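Local coordinates for amine Dehydrogenase (Pseudomonas putida, PDB 1JMX), which probably transfers electrons through two covalently bound c-type hemes, as the alpha subunit of a quinohemoprotein amine dehydrogenase, at residues A[222-230]-A[241-249]; A[179-190]-A[273-281]. All blocks are in the same frame, centred on the assembly; numbering follows the deposited sequence.

Contact 1: residues A[222-230]-A[241-249]; sequences TPFNGSGSA and NVKVGDANL
Phe224 and Val244 meet at about a right angle, the valine methyl CG1 lying 3.7 Å from ring atom CD1 of Phe224. The side chains of Phe224 and Leu249 come at each other from opposite directions, Leu249 CD1 4.0 Å from Phe224 CE1. A chi1 of -163° sets CG beside the carbonyl carbon, which carries the Phe224 ring forward along its own strand and over Val244 and Leu249; Tyr218 of strand 209-218 and Met264 of strand 259-266 also pack on it. Cutting this phenylalanine back to an alanine would probably open a gap over Val244 and Leu249 and leave both without their aromatic partner. Further along, Val242 CG1 lies 3.7 Å from Ser227 N. No side chain intervenes at Gly228, whose CA lies 3.1 Å from Asn241 O in a CA-H...O contact. Ser229 and Asn241 form a hydrogen-bonded pair, with Asn241 N 2.8 Å from Ser229 O and Ser229 N returning a bond to Asn241 O. Lys243 N bonds Ser227 O at 3.0 Å, while the reverse bond is weak. This is an antiparallel beta hairpin, 223-233 with 237-244, continued through a type II' turn at Val244-Ala247 into the next strand of an eight-stranded barrel.

Contact 2: residues A[179-190]-A[273-281]; sequences ALPGQWAFSGHM and GLDFTAVKE
Lys280 lies over one face of the Trp184 indole in a CH-pi contact, its CB 3.5 Å from the centroid of the six-membered ring and 9° off the normal. Extended as far as CE (chi1 -173°), the lysine chain runs along the indole until CE stands 3.1 Å from Pro181 O. At the indole edge, in the ring plane, Trp184 NE1 donates a 2.8 Å bond to Leu180 O, which helps to fix the ring's rotation. The other aromatic pair, Phe186 and Phe276, is nearly parallel (23°) but slid apart, with centroids at 5.2 Å; Phe276 CZ touches Phe186 CB, and Phe253 stacks on Phe276. Aliphatic contacts extend this face, Ala278 CB against Phe186 CB and the Met190 methyl CE 3.6 Å from Leu274 CD2. Backbone bonds join Ala185 with Val279, Ser187 with Thr277 and His189 with Asp275, each in both directions. Glu281 N bonds Gln183 O, and Glu281 OE1 accepts Gln183 N at 2.7 Å from above the carboxylate plane. On the face bearing His189, the Asp275 carboxylate forms a salt bridge with Arg85. Through this antiparallel pairing the first strand, 182-190, meets the last, 269-280, the seam that closes an up-and-down eight-stranded beta-barrel.

Contacts 1 and 2 belong to one barrel, their centres about 14 Å apart. Contact 1 joins strands adjacent in sequence, whereas contact 2 brings together the two ends of the meander, so the hairpin of contact 1 lies within the chain between the segments of contact 2. Side chains of the two meet directly: Phe224 CD2 is 3.7 Å from Phe186 CZ, and Phe224 CZ is 4.2 Å from Leu274 CD2. Phe224 thereby links the hairpin to the closing seam by apolar packing. Both contacts lie away from the two hemes, and all four segments belong to domain II of the alpha subunit.

Contact 1: residues A[222-230]-A[241-249]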
loop_
_atom_site.group_PDB
_atom_site.type_symbol
_atom_site.label_atom_id
_atom_site.label_comp_id
_atom_site.label_asym_id
_atom_site.label_seq_id
_atom_site.Cartn_x
_atom_site.Cartn_y
_atom_site.Cartn_z
ATOM N N THR A 222 36.493 -1.709 5.355
ATOM C CA THR A 222 35.774 -2.945 5.055
ATOM C C THR A 222 35.826 -3.116 3.521
ATOM O O THR A 222 35.610 -2.165 2.768
ATOM C CB THR A 222 34.309 -2.914 5.615
ATOM O OG1 THR A 222 33.619 -4.133 5.300
ATOM C CG2 THR A 222 33.546 -1.811 5.020
ATOM N N PRO A 223 36.195 -4.318 3.044
ATOM C CA PRO A 223 36.299 -4.616 1.615
ATOM C C PRO A 223 35.007 -4.542 0.808
ATOM O O PRO A 223 33.912 -4.756 1.329
ATOM C CB PRO A 223 36.852 -6.046 1.610
ATOM C CG PRO A 223 37.593 -6.138 2.897
ATOM C CD PRO A 223 36.634 -5.476 3.838
ATOM N N PHE A 224 35.164 -4.261 -0.481
ATOM C CA PHE A 224 34.040 -4.207 -1.400
ATOM C C PHE A 224 34.477 -4.905 -2.691
ATOM O O PHE A 224 34.659 -4.282 -3.739
ATOM C CB PHE A 224 33.596 -2.764 -1.667
ATOM C CG PHE A 224 32.223 -2.662 -2.274
ATOM C CD1 PHE A 224 31.096 -2.981 -1.525
ATOM C CD2 PHE A 224 32.057 -2.279 -3.598
ATOM C CE1 PHE A 224 29.815 -2.924 -2.083
ATOM C CE2 PHE A 224 30.780 -2.215 -4.174
ATOM C CZ PHE A 224 29.654 -2.541 -3.411
ATOM N N ASN A 225 34.701 -6.208 -2.578
ATOM C CA ASN A 225 35.118 -7.014 -3.716
ATOM C C ASN A 225 34.029 -8.024 -4.054
ATOM O O ASN A 225 33.514 -8.727 -3.177
ATOM C CB ASN A 225 36.431 -7.745 -3.416
ATOM C CG ASN A 225 37.562 -6.793 -3.054
ATOM O OD1 ASN A 225 37.752 -5.766 -3.700
ATOM N ND2 ASN A 225 38.321 -7.139 -2.015
ATOM N N GLY A 226 33.683 -8.088 -5.333
ATOM C CA GLY A 226 32.656 -9.007 -5.763
ATOM C C GLY A 226 32.750 -9.411 -7.212
ATOM O O GLY A 226 33.502 -8.849 -8.004
ATOM N N SER A 227 31.945 -10.407 -7.542
ATOM C CA SER A 227 31.870 -10.971 -8.880
ATOM C C SER A 227 30.398 -11.195 -9.207
ATOM O O SER A 227 29.611 -11.578 -8.338
ATOM C CB SER A 227 32.609 -12.313 -8.901
ATOM O OG SER A 227 32.324 -13.058 -10.076
ATOM N N GLY A 228 30.027 -10.953 -10.459
ATOM C CA GLY A 228 28.650 -11.150 -10.866
ATOM C C GLY A 228 28.471 -10.961 -12.350
ATOM O O GLY A 228 29.418 -11.108 -13.125
ATOM N N SER A 229 27.253 -10.631 -12.754
ATOM C CA SER A 229 26.962 -10.425 -14.162
ATOM C C SER A 229 25.931 -9.328 -14.348
ATOM O O SER A 229 25.309 -8.876 -13.390
ATOM C CB SER A 229 26.476 -11.723 -14.797
ATOM O OG SER A 229 25.383 -12.248 -14.069
ATOM N N ALA A 230 25.757 -8.906 -15.589
ATOM C CA ALA A 230 24.812 -7.854 -15.897
ATOM C C ALA A 230 24.299 -7.968 -17.326
ATOM O O ALA A 230 24.918 -8.619 -18.174
ATOM C CB ALA A 230 25.459 -6.505 -15.687
ATOM N N ASN A 241 23.882 -8.073 -11.063
ATOM C CA ASN A 241 23.856 -8.746 -9.782
ATOM C C ASN A 241 25.292 -9.091 -9.448
ATOM O O ASN A 241 25.961 -9.814 -10.191
ATOM C CB ASN A 241 23.005 -10.015 -9.827
ATOM C CG ASN A 241 22.806 -10.612 -8.450
ATOM O OD1 ASN A 241 23.616 -11.423 -7.972
ATOM N ND2 ASN A 241 21.752 -10.174 -7.779
ATOM N N VAL A 242 25.766 -8.553 -8.334
ATOM C CA VAL A 242 27.129 -8.775 -7.903
ATOM C C VAL A 242 27.184 -9.256 -6.468
ATOM O O VAL A 242 26.754 -8.562 -5.544
ATOM C CB VAL A 242 27.969 -7.490 -8.041
ATOM C CG1 VAL A 242 29.383 -7.732 -7.558
ATOM C CG2 VAL A 242 27.979 -7.028 -9.496
ATOM N N LYS A 243 27.710 -10.463 -6.306
ATOM C CA LYS A 243 27.866 -11.090 -5.008
ATOM C C LYS A 243 29.086 -10.483 -4.308
ATOM O O LYS A 243 30.234 -10.843 -4.616
ATOM C CB LYS A 243 28.067 -12.596 -5.207
ATOM C CG LYS A 243 28.226 -13.396 -3.932
ATOM C CD LYS A 243 26.891 -13.634 -3.271
ATOM C CE LYS A 243 27.046 -14.405 -1.970
ATOM N NZ LYS A 243 25.750 -14.430 -1.213
ATOM N N VAL A 244 28.837 -9.506 -3.429
ATOM C CA VAL A 244 29.900 -8.846 -2.667
ATOM C C VAL A 244 29.869 -9.391 -1.243
ATOM O O VAL A 244 29.004 -9.029 -0.434
ATOM C CB VAL A 244 29.733 -7.306 -2.636
ATOM C CG1 VAL A 244 30.875 -6.672 -1.837
ATOM C CG2 VAL A 244 29.708 -6.746 -4.048
ATOM N N GLY A 245 30.819 -10.273 -0.949
ATOM C CA GLY A 245 30.876 -10.890 0.362
ATOM C C GLY A 245 29.813 -11.969 0.479
ATOM O O GLY A 245 29.777 -12.913 -0.321
ATOM N N ASP A 246 28.914 -11.798 1.444
ATOM C CA ASP A 246 27.836 -12.755 1.690
ATOM C C ASP A 246 26.494 -12.249 1.157
ATOM O O ASP A 246 25.457 -12.896 1.347
ATOM C CB ASP A 246 27.705 -13.020 3.198
ATOM C CG ASP A 246 28.988 -13.575 3.814
ATOM O OD1 ASP A 246 29.078 -14.814 3.994
ATOM O OD2 ASP A 246 29.905 -12.775 4.118
ATOM N N ALA A 247 26.515 -11.120 0.456
ATOM C CA ALA A 247 25.279 -10.554 -0.063
ATOM C C ALA A 247 25.267 -10.335 -1.564
ATOM O O ALA A 247 26.276 -9.957 -2.165
ATOM C CB ALA A 247 24.974 -9.235 0.654
ATOM N N ASN A 248 24.122 -10.621 -2.172
ATOM C CA ASN A 248 23.949 -10.388 -3.593
ATOM C C ASN A 248 23.412 -8.981 -3.706
ATOM O O ASN A 248 22.437 -8.631 -3.044
ATOM C CB ASN A 248 22.943 -11.365 -4.194
ATOM C CG ASN A 248 23.597 -12.640 -4.674
ATOM O OD1 ASN A 248 24.013 -12.745 -5.838
ATOM N ND2 ASN A 248 23.719 -13.614 -3.774
ATOM N N LEU A 249 24.079 -8.159 -4.505
ATOM C CA LEU A 249 23.648 -6.789 -4.693
ATOM C C LEU A 249 23.176 -6.569 -6.122
ATOM O O LEU A 249 23.837 -6.983 -7.068
ATOM C CB LEU A 249 24.789 -5.819 -4.392
ATOM C CG LEU A 249 25.509 -5.905 -3.043
ATOM C CD1 LEU A 249 26.332 -4.648 -2.850
ATOM C CD2 LEU A 249 24.526 -6.046 -1.903
#

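Contact 2: residues A[179-190]-A[273-281]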
loop_
_atom_site.group_PDB
_atom_site.type_symbol
_atom_site.label_atom_id
_atom_site.label_comp_id
_atom_site.label_asym_id
_atom_site.label_seq_id
_atom_site.Cartn_x
_atom_site.Cartn_y
_atom_site.Cartn_z
ATOM N N ALA A 179 30.142 -0.851 -26.323
ATOM C CA ALA A 179 30.643 0.411 -25.779
ATOM C C ALA A 179 30.869 0.394 -24.266
ATOM O O ALA A 179 31.440 1.338 -23.722
ATOM C CB ALA A 179 29.694 1.551 -26.139
ATOM N N LEU A 180 30.446 -0.677 -23.593
ATOM C CA LEU A 180 30.581 -0.767 -22.136
ATOM C C LEU A 180 31.781 -1.516 -21.547
ATOM O O LEU A 180 32.201 -1.210 -20.433
ATOM C CB LEU A 180 29.285 -1.295 -21.507
ATOM C CG LEU A 180 28.010 -0.505 -21.816
ATOM C CD1 LEU A 180 26.853 -1.114 -21.066
ATOM C CD2 LEU A 180 28.173 0.963 -21.444
ATOM N N PRO A 181 32.316 -2.531 -22.251
ATOM C CA PRO A 181 33.465 -3.242 -21.681
ATOM C C PRO A 181 34.677 -2.344 -21.401
ATOM O O PRO A 181 34.932 -1.381 -22.129
ATOM C CB PRO A 181 33.765 -4.296 -22.747
ATOM C CG PRO A 181 32.400 -4.631 -23.253
ATOM C CD PRO A 181 31.815 -3.243 -23.439
ATOM N N GLY A 182 35.399 -2.663 -20.330
ATOM C CA GLY A 182 36.569 -1.892 -19.954
ATOM C C GLY A 182 36.641 -1.742 -18.450
ATOM O O GLY A 182 35.950 -2.451 -17.721
ATOM N N GLN A 183 37.472 -0.820 -17.974
ATOM C CA GLN A 183 37.600 -0.594 -16.543
ATOM C C GLN A 183 36.749 0.613 -16.182
ATOM O O GLN A 183 36.656 1.579 -16.949
ATOM C CB GLN A 183 39.060 -0.364 -16.142
ATOM C CG GLN A 183 40.041 -1.444 -16.622
ATOM C CD GLN A 183 39.684 -2.853 -16.152
ATOM O OE1 GLN A 183 39.062 -3.032 -15.105
ATOM N NE2 GLN A 183 40.092 -3.864 -16.927
ATOM N N TRP A 184 36.114 0.545 -15.019
ATOM C CA TRP A 184 35.246 1.618 -14.574
ATOM C C TRP A 184 35.536 2.041 -13.148
ATOM O O TRP A 184 35.252 1.304 -12.212
ATOM C CB TRP A 184 33.779 1.184 -14.668
ATOM C CG TRP A 184 33.251 1.081 -16.059
ATOM C CD1 TRP A 184 33.522 0.099 -16.975
ATOM C CD2 TRP A 184 32.320 1.970 -16.686
ATOM N NE1 TRP A 184 32.813 0.323 -18.129
ATOM C CE2 TRP A 184 32.065 1.462 -17.981
ATOM C CE3 TRP A 184 31.672 3.147 -16.280
ATOM C CZ2 TRP A 184 31.186 2.092 -18.874
ATOM C CZ3 TRP A 184 30.801 3.772 -17.168
ATOM C CH2 TRP A 184 30.567 3.243 -18.449
ATOM N N ALA A 185 36.067 3.245 -12.980
ATOM C CA ALA A 185 36.353 3.762 -11.645
ATOM C C ALA A 185 35.033 4.177 -11.022
ATOM O O ALA A 185 34.266 4.920 -11.633
ATOM C CB ALA A 185 37.290 4.967 -11.731
ATOM N N PHE A 186 34.746 3.690 -9.822
ATOM C CA PHE A 186 33.501 4.061 -9.170
ATOM C C PHE A 186 33.652 4.672 -7.776
ATOM O O PHE A 186 34.653 4.476 -7.076
ATOM C CB PHE A 186 32.506 2.882 -9.147
ATOM C CG PHE A 186 32.869 1.778 -8.186
ATOM C CD1 PHE A 186 33.525 0.637 -8.634
ATOM C CD2 PHE A 186 32.535 1.872 -6.835
ATOM C CE1 PHE A 186 33.844 -0.399 -7.754
ATOM C CE2 PHE A 186 32.851 0.843 -5.947
ATOM C CZ PHE A 186 33.507 -0.296 -6.408
ATOM N N SER A 187 32.620 5.415 -7.398
ATOM C CA SER A 187 32.536 6.077 -6.111
ATOM C C SER A 187 31.078 5.950 -5.692
ATOM O O SER A 187 30.181 5.944 -6.530
ATOM C CB SER A 187 32.913 7.550 -6.251
ATOM O OG SER A 187 32.842 8.202 -5.003
ATOM N N GLY A 188 30.847 5.842 -4.393
ATOM C CA GLY A 188 29.495 5.717 -3.899
ATOM C C GLY A 188 29.424 5.925 -2.403
ATOM O O GLY A 188 30.446 6.099 -1.740
ATOM N N HIS A 189 28.210 5.892 -1.866
ATOM C CA HIS A 189 27.999 6.085 -0.445
ATOM C C HIS A 189 26.808 5.291 0.063
ATOM O O HIS A 189 25.728 5.335 -0.524
ATOM C CB HIS A 189 27.769 7.567 -0.147
ATOM C CG HIS A 189 27.660 7.877 1.313
ATOM N ND1 HIS A 189 26.496 7.697 2.027
ATOM C CD2 HIS A 189 28.581 8.319 2.202
ATOM C CE1 HIS A 189 26.704 8.008 3.292
ATOM N NE2 HIS A 189 27.961 8.389 3.425
ATOM N N MET A 190 27.014 4.557 1.147
ATOM C CA MET A 190 25.940 3.792 1.752
ATOM C C MET A 190 25.528 4.493 3.047
ATOM O O MET A 190 26.357 4.724 3.924
ATOM C CB MET A 190 26.386 2.362 2.046
ATOM C CG MET A 190 25.266 1.472 2.567
ATOM S SD MET A 190 25.803 -0.195 2.960
ATOM C CE MET A 190 25.502 -1.007 1.418
ATOM N N GLY A 273 21.449 -0.020 0.632
ATOM C CA GLY A 273 22.129 0.183 -0.622
ATOM C C GLY A 273 23.065 1.366 -0.589
ATOM O O GLY A 273 23.253 2.004 0.446
ATOM N N LEU A 274 23.648 1.664 -1.737
ATOM C CA LEU A 274 24.573 2.769 -1.851
ATOM C C LEU A 274 24.366 3.513 -3.162
ATOM O O LEU A 274 23.963 2.927 -4.163
ATOM C CB LEU A 274 26.025 2.259 -1.758
ATOM C CG LEU A 274 26.454 1.117 -2.685
ATOM C CD1 LEU A 274 27.767 1.437 -3.333
ATOM C CD2 LEU A 274 26.532 -0.188 -1.934
ATOM N N ASP A 275 24.563 4.825 -3.129
ATOM C CA ASP A 275 24.459 5.630 -4.336
ATOM C C ASP A 275 25.669 5.221 -5.140
ATOM O O ASP A 275 26.722 4.932 -4.578
ATOM C CB ASP A 275 24.494 7.117 -4.007
ATOM C CG ASP A 275 23.210 7.589 -3.368
ATOM O OD1 ASP A 275 22.192 6.878 -3.493
ATOM O OD2 ASP A 275 23.210 8.667 -2.742
ATOM N N PHE A 276 25.533 5.202 -6.451
ATOM C CA PHE A 276 26.631 4.749 -7.269
ATOM C C PHE A 276 26.846 5.554 -8.532
ATOM O O PHE A 276 25.939 5.737 -9.340
ATOM C CB PHE A 276 26.398 3.277 -7.599
ATOM C CG PHE A 276 27.500 2.634 -8.383
ATOM C CD1 PHE A 276 28.388 1.765 -7.758
ATOM C CD2 PHE A 276 27.603 2.827 -9.755
ATOM C CE1 PHE A 276 29.359 1.088 -8.494
ATOM C CE2 PHE A 276 28.566 2.159 -10.498
ATOM C CZ PHE A 276 29.446 1.287 -9.869
ATOM N N THR A 277 28.074 6.021 -8.697
ATOM C CA THR A 277 28.447 6.774 -9.877
ATOM C C THR A 277 29.784 6.208 -10.332
ATOM O O THR A 277 30.616 5.848 -9.511
ATOM C CB THR A 277 28.506 8.301 -9.600
ATOM O OG1 THR A 277 28.883 8.985 -10.801
ATOM C CG2 THR A 277 29.494 8.633 -8.492
ATOM N N ALA A 278 29.942 6.025 -11.632
ATOM C CA ALA A 278 31.179 5.475 -12.164
ATOM C C ALA A 278 31.530 6.147 -13.478
ATOM O O ALA A 278 30.679 6.787 -14.109
ATOM C CB ALA A 278 31.064 3.955 -12.360
ATOM N N VAL A 279 32.790 5.999 -13.882
ATOM C CA VAL A 279 33.277 6.584 -15.120
ATOM C C VAL A 279 34.200 5.598 -15.821
ATOM O O VAL A 279 35.069 4.998 -15.195
ATOM C CB VAL A 279 34.022 7.911 -14.848
ATOM C CG1 VAL A 279 34.771 8.368 -16.080
ATOM C CG2 VAL A 279 33.027 8.975 -14.449
ATOM N N LYS A 280 33.992 5.425 -17.122
ATOM C CA LYS A 280 34.814 4.511 -17.891
ATOM C C LYS A 280 36.179 5.110 -18.212
ATOM O O LYS A 280 36.315 6.307 -18.476
ATOM C CB LYS A 280 34.127 4.118 -19.193
ATOM C CG LYS A 280 34.859 3.033 -19.952
ATOM C CD LYS A 280 34.227 2.771 -21.307
ATOM C CE LYS A 280 35.019 1.726 -22.110
ATOM N NZ LYS A 280 36.420 2.175 -22.403
ATOM N N GLU A 281 37.185 4.246 -18.189
ATOM C CA GLU A 281 38.549 4.632 -18.500
ATOM C C GLU A 281 38.559 5.198 -19.913
ATOM O O GLU A 281 37.724 4.828 -20.738
ATOM C CB GLU A 281 39.461 3.408 -18.425
ATOM C CG GLU A 281 39.017 2.264 -19.336
ATOM C CD GLU A 281 39.993 1.100 -19.349
ATOM O OE1 GLU A 281 39.541 -0.041 -19.605
ATOM O OE2 GLU A 281 41.211 1.325 -19.118
#